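Local atomic coordinates of AT-less polyketide synthase (Streptomyces platensis subsp. rosaceus, PDB entry 4TKT), a protein that probably catalyses decarboxylative Claisen condensation, extending the polyketide chain as a ketosynthase domain of the isomigrastatin assembly line. Residues E107-R113 with V502-A506; V460-L464 with A497-Q501; S465-E469 with E505-R510; E474-L479 with L602-P606; A538-P542 with A576-S581. Residue numbers count along the deposited sequence, not the author numbering.

All five contacts lie on one side of the chain's centre, in the region that includes the RhiE-like KS-MAT linker domain and where it meets the ketosynthase. Contact 1 closes the longest loop, tying ketosynthase helix 93-109 to the turn after helix 493-502; contact 2 is nested inside that loop. Contacts 2, 3 and 5 all reach the antiparallel sheet of strands 460-466, 509-515 and 538-541, their centres about 11 to 14 Å apart. Contact 4 sets helix 469-482 against segment 602-606 and encloses contact 5 along the chain, yet stays about 7 Å from it at the nearest atoms. A hydrogen bond from Tyr605 N to Glu107 OE1 joins contacts 1 and 4, so the 602-606 chain also touches the ketosynthase helix.

Contact 1: E107-R113 with V502-A506; sequences EDAGYSR and VGREA
Two turns meet here where helix 93-109 of the ketosynthase faces the loop after helix 493-502. The first helix ends in a Schellman motif with Gly110 as C-prime residue (phi 80°); Ser112 (chi1 p) then N-caps the next helix. Gly503 lies across from Tyr111, CA to CA 4.1 Å, and its CA sits 3.3 Å from Gly110 O, where a side chain would clash. Arg504, m at chi1 and chi2, starts away from the partner but curls back: NH1 donates to Gly503 O (3.1 Å) and weakly to Glu107 O (2.9 Å). Glu107 (m, t) places OE2 3.7 Å from Arg504 NE, a long, out-of-plane ion pair, while its OE1 accepts from Tyr605 N. Glu505 folds back (m, m) so that OE2 takes a very short bond, 2.4 Å, from Arg113 N. Water 2 bridges Gly110 O (3.1 Å) and Val502 O (3.2 Å). Polar chemistry thus dominates this border, the Glu505 carboxylate meeting the amide at one helix start and the Arg504 guanidinium carbonyls at two helix ends.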
# COMPACT_ATOMS: atom_id res chain seq x y z
N GLU A 107 2.75 5.64 -9.84
CA GLU A 107 2.21 6.97 -10.09
C GLU A 107 2.37 7.86 -8.87
O GLU A 107 2.62 9.06 -9.00
CB GLU A 107 0.74 6.89 -10.51
CG GLU A 107 0.54 6.31 -11.90
CD GLU A 107 -0.90 6.37 -12.36
OE1 GLU A 107 -1.80 6.04 -11.56
OE2 GLU A 107 -1.14 6.75 -13.53
N ASP A 108 2.24 7.28 -7.68
CA ASP A 108 2.45 8.03 -6.44
C ASP A 108 3.92 8.43 -6.32
O ASP A 108 4.24 9.49 -5.81
CB ASP A 108 2.03 7.21 -5.22
CG ASP A 108 2.04 8.03 -3.94
OD1 ASP A 108 1.42 9.12 -3.92
OD2 ASP A 108 2.68 7.60 -2.96
N ALA A 109 4.80 7.56 -6.81
CA ALA A 109 6.23 7.81 -6.77
C ALA A 109 6.64 8.83 -7.83
O ALA A 109 7.72 9.43 -7.75
CB ALA A 109 7.01 6.52 -6.95
N GLY A 110 5.78 9.03 -8.82
CA GLY A 110 6.08 9.95 -9.90
C GLY A 110 7.00 9.32 -10.92
O GLY A 110 7.89 9.97 -11.47
N TYR A 111 6.78 8.04 -11.19
CA TYR A 111 7.57 7.32 -12.17
C TYR A 111 6.71 6.60 -13.19
O TYR A 111 5.74 5.93 -12.84
CB TYR A 111 8.48 6.30 -11.48
CG TYR A 111 9.78 6.87 -10.96
CD1 TYR A 111 10.86 7.04 -11.81
CD2 TYR A 111 9.92 7.22 -9.63
CE1 TYR A 111 12.05 7.56 -11.34
CE2 TYR A 111 11.10 7.74 -9.15
CZ TYR A 111 12.17 7.91 -10.01
OH TYR A 111 13.35 8.43 -9.54
N SER A 112 7.07 6.74 -14.46
CA SER A 112 6.53 5.87 -15.49
C SER A 112 7.36 4.59 -15.48
O SER A 112 8.43 4.54 -14.87
CB SER A 112 6.57 6.54 -16.86
OG SER A 112 7.91 6.79 -17.26
N ARG A 113 6.86 3.55 -16.15
CA ARG A 113 7.58 2.29 -16.25
C ARG A 113 8.99 2.48 -16.80
O ARG A 113 9.96 2.03 -16.19
CB ARG A 113 6.81 1.31 -17.14
CG ARG A 113 5.92 0.34 -16.38
CD ARG A 113 4.50 0.37 -16.91
NE ARG A 113 4.46 0.30 -18.36
CZ ARG A 113 3.40 0.62 -19.09
NH1 ARG A 113 2.29 1.04 -18.50
NH2 ARG A 113 3.45 0.53 -20.42
N VAL A 502 6.89 13.58 -16.55
CA VAL A 502 7.88 12.52 -16.50
C VAL A 502 7.44 11.36 -15.60
O VAL A 502 8.08 10.31 -15.56
CB VAL A 502 9.24 13.08 -16.01
CG1 VAL A 502 9.21 13.36 -14.52
CG2 VAL A 502 10.38 12.13 -16.37
N GLY A 503 6.33 11.55 -14.89
CA GLY A 503 5.85 10.54 -13.96
C GLY A 503 4.59 9.82 -14.38
O GLY A 503 3.97 9.11 -13.58
N ARG A 504 4.18 9.99 -15.64
CA ARG A 504 3.02 9.29 -16.16
C ARG A 504 3.31 8.70 -17.53
O ARG A 504 4.15 9.22 -18.28
CB ARG A 504 1.81 10.23 -16.26
CG ARG A 504 1.31 10.77 -14.92
CD ARG A 504 0.76 9.66 -14.04
NE ARG A 504 0.07 10.19 -12.87
CZ ARG A 504 0.67 10.49 -11.72
NH1 ARG A 504 1.98 10.33 -11.58
NH2 ARG A 504 -0.05 10.97 -10.70
N GLU A 505 2.63 7.61 -17.86
CA GLU A 505 2.74 6.98 -19.17
C GLU A 505 2.00 7.81 -20.21
O GLU A 505 0.85 8.20 -20.00
CB GLU A 505 2.18 5.56 -19.15
CG GLU A 505 2.63 4.72 -17.97
CD GLU A 505 4.04 4.21 -18.12
OE1 GLU A 505 4.57 4.24 -19.26
OE2 GLU A 505 4.63 3.78 -17.10
N ALA A 506 2.64 8.07 -21.34
CA ALA A 506 1.98 8.75 -22.45
C ALA A 506 1.04 7.78 -23.16
O ALA A 506 1.49 6.91 -23.90
CB ALA A 506 3.01 9.32 -23.41
O HOH W 1 0.29 6.35 -15.81
O HOH W 2 10.35 9.99 -13.33

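Contact 2: V460-L464 with A497-Q501; sequences VVVVL and AYTLQ
In the alpha/beta linker domain, helix 493-502 packs on the edge strand 460-466 of a three-stranded antiparallel sheet. The short axes of 460-464 and 497-501 approach to 7.1 Å and run at 38° to each other, both N-to-C directions broadly alike. Val462 is nearest Ala497 (CA to CA 4.8 Å) and Val463 nearest Leu500 (5.9 Å between CA atoms). Ala497 and Leu500 point their CA-CB bonds at the strand. Apolar packing comes from Val460 CB on Ala497 CB (3.8 Å), Val462 CG1 (chi1 t) on Leu500 CD1 (3.7 Å) and Leu464 CD1 on Leu500 CD2 (4.1 Å), with Leu500 in the mt rotamer; Leu479 of helix 469-482 adjoins both leucines. Strand 509-515 pairs with one edge; on the other lies a helix and no strand, so backbone groups there are met by a side chain and waters. Gln501, extended (m, t), donates from NE2 to Val461 O at 2.9 Å, and its OE1 is held by His591. Water 4 links Val463 O (2.9 Å) to Leu500 O (2.5 Å). Water 3 gives its protons to Val461 O (2.9 Å) and Ala497 O (2.7 Å) and accepts from Val463 N at 2.8 Å.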
# COMPACT_ATOMS: atom_id res chain seq x y z
N VAL A 460 3.48 26.98 -17.23
CA VAL A 460 3.84 25.57 -17.33
C VAL A 460 2.87 24.85 -18.26
O VAL A 460 1.82 25.39 -18.61
CB VAL A 460 3.83 24.89 -15.94
CG1 VAL A 460 4.70 25.66 -14.97
CG2 VAL A 460 2.40 24.77 -15.42
N VAL A 461 3.22 23.64 -18.66
CA VAL A 461 2.35 22.85 -19.50
C VAL A 461 1.89 21.58 -18.76
O VAL A 461 2.69 20.69 -18.47
CB VAL A 461 3.03 22.48 -20.84
CG1 VAL A 461 4.49 22.12 -20.63
CG2 VAL A 461 2.27 21.37 -21.56
N VAL A 462 0.60 21.53 -18.44
CA VAL A 462 0.02 20.41 -17.72
C VAL A 462 -0.47 19.36 -18.70
O VAL A 462 -1.23 19.66 -19.62
CB VAL A 462 -1.14 20.86 -16.81
CG1 VAL A 462 -1.84 19.66 -16.18
CG2 VAL A 462 -0.64 21.81 -15.73
N VAL A 463 -0.04 18.12 -18.50
CA VAL A 463 -0.31 17.05 -19.45
C VAL A 463 -1.09 15.90 -18.80
O VAL A 463 -0.90 15.60 -17.62
CB VAL A 463 1.01 16.54 -20.07
CG1 VAL A 463 1.12 15.02 -20.03
CG2 VAL A 463 1.18 17.08 -21.47
N LEU A 464 -1.97 15.27 -19.57
CA LEU A 464 -2.84 14.22 -19.05
C LEU A 464 -3.19 13.22 -20.15
O LEU A 464 -3.56 13.61 -21.25
CB LEU A 464 -4.12 14.83 -18.48
CG LEU A 464 -4.68 14.28 -17.17
CD1 LEU A 464 -3.63 14.33 -16.07
CD2 LEU A 464 -5.92 15.06 -16.77
N ALA A 497 3.12 20.10 -13.02
CA ALA A 497 3.42 19.89 -14.43
C ALA A 497 4.54 18.87 -14.62
O ALA A 497 4.44 17.98 -15.45
CB ALA A 497 3.79 21.21 -15.10
N TYR A 498 5.60 19.01 -13.82
CA TYR A 498 6.74 18.11 -13.91
C TYR A 498 6.35 16.67 -13.59
O TYR A 498 6.74 15.74 -14.29
CB TYR A 498 7.85 18.57 -12.96
CG TYR A 498 9.07 17.68 -12.97
CD1 TYR A 498 9.98 17.72 -14.03
CD2 TYR A 498 9.33 16.81 -11.92
CE1 TYR A 498 11.10 16.90 -14.04
CE2 TYR A 498 10.45 16.00 -11.92
CZ TYR A 498 11.33 16.05 -12.98
OH TYR A 498 12.44 15.24 -12.99
N THR A 499 5.56 16.50 -12.53
CA THR A 499 5.11 15.19 -12.11
C THR A 499 4.28 14.50 -13.20
O THR A 499 4.46 13.32 -13.48
CB THR A 499 4.27 15.27 -10.81
OG1 THR A 499 5.06 15.84 -9.76
CG2 THR A 499 3.80 13.89 -10.38
N LEU A 500 3.38 15.26 -13.82
CA LEU A 500 2.50 14.70 -14.84
C LEU A 500 3.21 14.44 -16.17
O LEU A 500 2.72 13.68 -17.00
CB LEU A 500 1.30 15.63 -15.06
CG LEU A 500 0.35 15.71 -13.87
CD1 LEU A 500 -0.69 16.79 -14.09
CD2 LEU A 500 -0.31 14.36 -13.65
N GLN A 501 4.36 15.07 -16.35
CA GLN A 501 5.13 14.90 -17.58
C GLN A 501 5.99 13.64 -17.53
O GLN A 501 5.84 12.74 -18.35
CB GLN A 501 6.00 16.12 -17.84
CG GLN A 501 5.25 17.32 -18.39
CD GLN A 501 6.10 18.57 -18.43
OE1 GLN A 501 7.33 18.50 -18.39
NE2 GLN A 501 5.45 19.73 -18.50
O HOH W 3 2.35 18.11 -17.12
O HOH W 4 0.38 12.99 -17.52

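Contact 3: S465-E469 with E505-R510; sequences SAFDE and EAMTAR
Ser465, the residue most covered in this contact, lays its side chain over the bend at 505-507: with chi1 p, OG accepts a bond from Met507 N (3.2 Å), and its CB lies 4.0 Å from Met507 CB. Next to it, water 5 donates to Ser465 O (2.9 Å) and Glu505 O (2.5 Å). The strands pair antiparallel. Ser465 and Arg510 form a non-hydrogen-bonded pair, CA to CA 4.3 Å, and Ala466 and Ala509 a hydrogen-bonded one, with Ala466 N to Ala509 O at 3.0 Å and Ala509 N to Ala466 O at 3.1 Å. Beyond the pair, Asp468 O rests 3.4 Å from Ala509 CB, and Asp468 itself N-caps the following helix through Arg471 N. Selenomethionine Met507 (m, t, t) brings SE to 4.0 Å from Phe467 N. Arg510, fully extended after chi1 m, donates from NE to Met507 O (2.8 Å). Ala466 and Ala509 face Leu472 of helix 469-482, while on the other face Arg510 makes a cation-pi contact with Trp579 of helix 573-580; strand 538-541 continues the sheet through Asn541.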
# COMPACT_ATOMS: atom_id res chain seq x y z
N SER A 465 -3.07 11.93 -19.85
CA SER A 465 -3.43 10.90 -20.83
C SER A 465 -4.07 9.67 -20.19
O SER A 465 -3.87 9.38 -19.02
CB SER A 465 -2.19 10.48 -21.63
OG SER A 465 -1.14 10.05 -20.77
N ALA A 466 -4.86 8.95 -20.99
CA ALA A 466 -5.52 7.73 -20.52
C ALA A 466 -5.83 6.80 -21.69
O ALA A 466 -5.50 7.11 -22.84
CB ALA A 466 -6.80 8.08 -19.77
N PHE A 467 -6.46 5.67 -21.40
CA PHE A 467 -6.68 4.62 -22.39
C PHE A 467 -7.64 5.05 -23.49
O PHE A 467 -7.39 4.80 -24.67
CB PHE A 467 -7.21 3.36 -21.70
CG PHE A 467 -7.08 2.12 -22.54
CD1 PHE A 467 -5.90 1.39 -22.54
CD2 PHE A 467 -8.15 1.67 -23.31
CE1 PHE A 467 -5.78 0.24 -23.31
CE2 PHE A 467 -8.03 0.52 -24.07
CZ PHE A 467 -6.85 -0.19 -24.07
N ASP A 468 -8.75 5.68 -23.10
CA ASP A 468 -9.70 6.21 -24.07
C ASP A 468 -10.20 7.59 -23.65
O ASP A 468 -9.74 8.14 -22.65
CB ASP A 468 -10.88 5.25 -24.27
CG ASP A 468 -11.55 4.86 -22.96
OD1 ASP A 468 -11.64 5.71 -22.04
OD2 ASP A 468 -12.00 3.70 -22.85
N GLU A 469 -11.14 8.14 -24.41
CA GLU A 469 -11.64 9.48 -24.16
C GLU A 469 -12.36 9.59 -22.81
O GLU A 469 -12.18 10.56 -22.08
CB GLU A 469 -12.58 9.92 -25.28
CG GLU A 469 -13.28 11.25 -25.02
CD GLU A 469 -14.05 11.76 -26.22
OE1 GLU A 469 -13.88 11.19 -27.32
OE2 GLU A 469 -14.83 12.72 -26.06
N GLU A 505 2.63 7.61 -17.86
CA GLU A 505 2.74 6.98 -19.17
C GLU A 505 2.00 7.81 -20.21
O GLU A 505 0.85 8.20 -20.00
CB GLU A 505 2.18 5.56 -19.15
CG GLU A 505 2.63 4.72 -17.97
CD GLU A 505 4.04 4.21 -18.12
OE1 GLU A 505 4.57 4.24 -19.26
OE2 GLU A 505 4.63 3.78 -17.10
N ALA A 506 2.64 8.07 -21.34
CA ALA A 506 1.98 8.75 -22.45
C ALA A 506 1.04 7.78 -23.16
O ALA A 506 1.49 6.91 -23.90
CB ALA A 506 3.01 9.32 -23.41
N MSE A 507 -0.26 7.94 -22.94
CA MSE A 507 -1.24 7.01 -23.49
C MSE A 507 -1.98 7.58 -24.69
O MSE A 507 -1.63 8.65 -25.19
CB MSE A 507 -2.22 6.59 -22.40
CG MSE A 507 -1.55 6.06 -21.13
SE MSE A 507 -2.79 5.30 -19.83
CE MSE A 507 -1.53 4.97 -18.37
N THR A 508 -3.00 6.87 -25.15
CA THR A 508 -3.68 7.18 -26.41
C THR A 508 -4.42 8.52 -26.39
O THR A 508 -4.06 9.44 -27.12
CB THR A 508 -4.68 6.07 -26.78
OG1 THR A 508 -4.00 4.81 -26.80
CG2 THR A 508 -5.29 6.34 -28.14
N ALA A 509 -5.46 8.61 -25.58
CA ALA A 509 -6.22 9.85 -25.45
C ALA A 509 -5.44 10.85 -24.61
O ALA A 509 -5.06 10.56 -23.48
CB ALA A 509 -7.58 9.59 -24.83
N ARG A 510 -5.20 12.04 -25.17
CA ARG A 510 -4.30 13.00 -24.53
C ARG A 510 -4.93 14.37 -24.32
O ARG A 510 -5.85 14.78 -25.02
CB ARG A 510 -3.03 13.14 -25.36
CG ARG A 510 -2.28 11.83 -25.54
CD ARG A 510 -0.97 12.01 -26.27
NE ARG A 510 -0.21 10.76 -26.30
CZ ARG A 510 1.02 10.64 -26.80
NH1 ARG A 510 1.63 11.69 -27.32
NH2 ARG A 510 1.62 9.46 -26.77
O HOH W 5 -1.19 8.37 -18.55

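Contact 4: E474-L479 with L602-P606; sequences ESAGRL and LPGYP
Arg478, Pro606 and Pro603 bury the most surface where helix 469-482 meets the irregular segment 602-606. The helical residues 474-479 show one side to the extended chain, with Ser475 nearest Pro606 (CA to CA 6.3 Å) and Leu479 nearest Pro603 (6.2 Å between CA atoms), so the later helix residue meets the earlier loop residue. Arg478 points toward the loop with chi1 m and chi3 m. Its guanidinium has Pro603 CB over one face, 4.3 Å from NH1, and NE lies 3.7 Å from Pro606 CB; NH2 comes within 2.5 Å of Gly604 O, but at an angle too poor for a hydrogen bond. Pro606, C-gamma endo, packs CB against Glu474 CG (3.6 Å) and CD against Ser475 OG (3.2 Å), while OG bonds within its helix to Arg471 O. Pro603, C-gamma exo, sets CG 3.7 Å from Arg478 O and CD 4.2 Å from Leu479 CD1. Leu479 (t, p) also reaches Leu602, CD1 to CD2 4.2 Å, beside Leu500. Tyr605 points away; its ring meets that of Phe80 and its OH is hydrogen-bonded with Phe467 N. This is proline-rich extended chain packed along a helix, consistent with a path from the linker domain back along the ketosynthase.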
# COMPACT_ATOMS: atom_id res chain seq x y z
N GLU A 474 -12.35 11.55 -17.21
CA GLU A 474 -12.44 11.12 -15.82
C GLU A 474 -11.21 11.59 -15.04
O GLU A 474 -11.34 12.10 -13.92
CB GLU A 474 -12.57 9.59 -15.75
CG GLU A 474 -12.72 9.03 -14.35
CD GLU A 474 -14.14 9.08 -13.83
OE1 GLU A 474 -15.00 9.72 -14.48
OE2 GLU A 474 -14.41 8.49 -12.76
N SER A 475 -10.03 11.42 -15.62
CA SER A 475 -8.78 11.88 -15.00
C SER A 475 -8.80 13.38 -14.77
O SER A 475 -8.33 13.86 -13.73
CB SER A 475 -7.57 11.51 -15.87
OG SER A 475 -7.40 10.11 -15.95
N ALA A 476 -9.32 14.12 -15.74
CA ALA A 476 -9.39 15.57 -15.64
C ALA A 476 -10.27 15.99 -14.47
O ALA A 476 -9.96 16.93 -13.74
CB ALA A 476 -9.92 16.17 -16.94
N GLY A 477 -11.37 15.26 -14.28
CA GLY A 477 -12.27 15.53 -13.18
C GLY A 477 -11.64 15.26 -11.83
O GLY A 477 -11.78 16.06 -10.90
N ARG A 478 -10.95 14.13 -11.71
CA ARG A 478 -10.36 13.74 -10.43
C ARG A 478 -9.18 14.64 -10.08
O ARG A 478 -8.93 14.92 -8.91
CB ARG A 478 -9.93 12.27 -10.47
CG ARG A 478 -11.06 11.32 -10.84
CD ARG A 478 -11.05 10.02 -10.02
NE ARG A 478 -9.93 9.14 -10.36
CZ ARG A 478 -8.99 8.77 -9.50
NH1 ARG A 478 -9.03 9.19 -8.24
NH2 ARG A 478 -8.01 7.96 -9.90
N LEU A 479 -8.45 15.11 -11.10
CA LEU A 479 -7.35 16.03 -10.88
C LEU A 479 -7.89 17.41 -10.50
O LEU A 479 -7.32 18.10 -9.66
CB LEU A 479 -6.47 16.13 -12.12
CG LEU A 479 -5.29 17.11 -12.04
CD1 LEU A 479 -4.38 16.75 -10.89
CD2 LEU A 479 -4.52 17.13 -13.35
N LEU A 602 -0.20 12.99 -6.75
CA LEU A 602 -1.37 13.33 -7.55
C LEU A 602 -2.26 12.10 -7.71
O LEU A 602 -1.78 10.98 -7.55
CB LEU A 602 -0.94 13.88 -8.91
CG LEU A 602 -0.18 15.20 -8.86
CD1 LEU A 602 0.37 15.56 -10.23
CD2 LEU A 602 -1.08 16.31 -8.35
N PRO A 603 -3.55 12.31 -8.00
CA PRO A 603 -4.48 11.18 -8.19
C PRO A 603 -3.98 10.17 -9.22
O PRO A 603 -3.40 10.55 -10.24
CB PRO A 603 -5.75 11.87 -8.69
CG PRO A 603 -5.70 13.22 -8.08
CD PRO A 603 -4.25 13.61 -8.04
N GLY A 604 -4.19 8.89 -8.92
CA GLY A 604 -3.77 7.81 -9.80
C GLY A 604 -4.74 7.58 -10.94
O GLY A 604 -5.81 8.19 -10.99
N TYR A 605 -4.37 6.70 -11.87
CA TYR A 605 -5.21 6.38 -13.02
C TYR A 605 -6.58 5.85 -12.58
O TYR A 605 -6.66 5.01 -11.68
CB TYR A 605 -4.52 5.37 -13.93
CG TYR A 605 -5.28 5.07 -15.20
CD1 TYR A 605 -6.24 4.06 -15.25
CD2 TYR A 605 -5.05 5.81 -16.36
CE1 TYR A 605 -6.93 3.80 -16.41
CE2 TYR A 605 -5.74 5.54 -17.52
CZ TYR A 605 -6.68 4.54 -17.54
OH TYR A 605 -7.38 4.27 -18.70
N PRO A 606 -7.65 6.33 -13.22
CA PRO A 606 -9.02 5.89 -12.94
C PRO A 606 -9.37 4.61 -13.68
O PRO A 606 -9.93 4.66 -14.78
CB PRO A 606 -9.86 7.06 -13.45
CG PRO A 606 -9.06 7.61 -14.59
CD PRO A 606 -7.61 7.40 -14.24

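Contact 5: A538-P542 with A576-S581; sequences AYFNP and AEAWTS
Strand 538-541 and helix 576-580 run almost parallel, their short axes 8.0 Å apart at closest approach and 9° between N-to-C directions. Tyr539 is nearest Glu577 (CA to CA 5.9 Å) and Asn541 nearest Thr580 (6.1 Å between CA atoms). Alternation in the strand turns Tyr539 and Asn541 toward the helix and Phe540 away. The Tyr539 ring (chi1 m, chi2 -83°) is covered on one face by the aliphatic part of Glu577: CB stands 3.8 Å from the ring centroid, 6° off its normal, a CH-pi contact. Tyr539 CE2 also reaches Ala576 CB at 4.1 Å. Asn541 (chi1 t) donates from ND2 to Thr580 O (2.9 Å); its OD1 accepts from Gly543 N. Thr580 (chi1 m) turns OG1 back to Ala576 O (2.8 Å) and lays CG2 3.6 Å from Asn541 CB. The helix thus covers one face of the sheet, with Ala576 and Thr580 also on Ala512 of the central strand 509-515, while Phe540 on the opposite face packs on Leu472 of helix 469-482.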
# COMPACT_ATOMS: atom_id res chain seq x y z
N ALA A 538 -5.08 25.14 -24.87
CA ALA A 538 -5.47 23.80 -24.42
C ALA A 538 -5.78 22.92 -25.62
O ALA A 538 -6.35 23.39 -26.60
CB ALA A 538 -6.66 23.87 -23.48
N TYR A 539 -5.39 21.66 -25.55
CA TYR A 539 -5.53 20.75 -26.69
C TYR A 539 -6.00 19.37 -26.25
O TYR A 539 -5.55 18.84 -25.24
CB TYR A 539 -4.20 20.65 -27.44
CG TYR A 539 -3.55 21.99 -27.70
CD1 TYR A 539 -3.93 22.78 -28.77
CD2 TYR A 539 -2.56 22.48 -26.85
CE1 TYR A 539 -3.34 24.01 -29.00
CE2 TYR A 539 -1.96 23.70 -27.07
CZ TYR A 539 -2.36 24.47 -28.15
OH TYR A 539 -1.76 25.69 -28.37
N PHE A 540 -6.92 18.80 -27.02
CA PHE A 540 -7.54 17.53 -26.68
C PHE A 540 -7.51 16.57 -27.87
O PHE A 540 -7.68 16.98 -29.02
CB PHE A 540 -8.99 17.76 -26.22
CG PHE A 540 -9.69 16.51 -25.78
CD1 PHE A 540 -9.67 16.12 -24.45
CD2 PHE A 540 -10.39 15.73 -26.68
CE1 PHE A 540 -10.32 14.98 -24.04
CE2 PHE A 540 -11.04 14.58 -26.28
CZ PHE A 540 -11.01 14.21 -24.95
N ASN A 541 -7.31 15.29 -27.58
CA ASN A 541 -7.31 14.27 -28.62
C ASN A 541 -7.74 12.91 -28.07
O ASN A 541 -7.11 12.38 -27.16
CB ASN A 541 -5.93 14.15 -29.26
CG ASN A 541 -5.80 12.96 -30.18
OD1 ASN A 541 -6.76 12.57 -30.85
ND2 ASN A 541 -4.62 12.35 -30.21
N PRO A 542 -8.83 12.36 -28.62
CA PRO A 542 -9.34 11.04 -28.24
C PRO A 542 -8.43 9.89 -28.68
O PRO A 542 -8.60 8.76 -28.23
CB PRO A 542 -10.70 10.96 -28.96
CG PRO A 542 -11.04 12.37 -29.30
CD PRO A 542 -9.73 13.04 -29.56
N ALA A 576 3.14 21.26 -27.01
CA ALA A 576 1.96 20.72 -26.34
C ALA A 576 0.94 20.20 -27.35
O ALA A 576 0.36 19.13 -27.16
CB ALA A 576 1.33 21.77 -25.44
N GLU A 577 0.72 20.96 -28.41
CA GLU A 577 -0.25 20.57 -29.42
C GLU A 577 0.24 19.34 -30.17
O GLU A 577 -0.53 18.42 -30.44
CB GLU A 577 -0.52 21.73 -30.38
CG GLU A 577 -1.70 21.48 -31.31
CD GLU A 577 -2.15 22.74 -32.02
OE1 GLU A 577 -1.45 23.77 -31.94
OE2 GLU A 577 -3.22 22.71 -32.67
N ALA A 578 1.53 19.33 -30.50
CA ALA A 578 2.13 18.21 -31.22
C ALA A 578 2.07 16.94 -30.38
O ALA A 578 1.76 15.87 -30.90
CB ALA A 578 3.57 18.53 -31.58
N TRP A 579 2.35 17.08 -29.09
CA TRP A 579 2.30 15.95 -28.18
C TRP A 579 0.89 15.37 -28.10
O TRP A 579 0.71 14.16 -28.16
CB TRP A 579 2.78 16.36 -26.78
CG TRP A 579 2.68 15.25 -25.78
CD1 TRP A 579 3.62 14.30 -25.51
CD2 TRP A 579 1.57 14.98 -24.92
NE1 TRP A 579 3.17 13.45 -24.53
CE2 TRP A 579 1.91 13.85 -24.15
CE3 TRP A 579 0.32 15.58 -24.72
CZ2 TRP A 579 1.05 13.30 -23.20
CZ3 TRP A 579 -0.53 15.04 -23.78
CH2 TRP A 579 -0.16 13.91 -23.03
N THR A 580 -0.09 16.25 -27.97
CA THR A 580 -1.49 15.85 -27.93
C THR A 580 -1.87 15.08 -29.19
O THR A 580 -2.69 14.16 -29.15
CB THR A 580 -2.41 17.07 -27.76
OG1 THR A 580 -2.02 17.80 -26.59
CG2 THR A 580 -3.86 16.65 -27.63
N SER A 581 -1.26 15.46 -30.31
CA SER A 581 -1.53 14.80 -31.59
C SER A 581 -0.89 13.42 -31.67
O SER A 581 -1.17 12.66 -32.60
CB SER A 581 -1.04 15.67 -32.74
OG SER A 581 -1.74 16.90 -32.78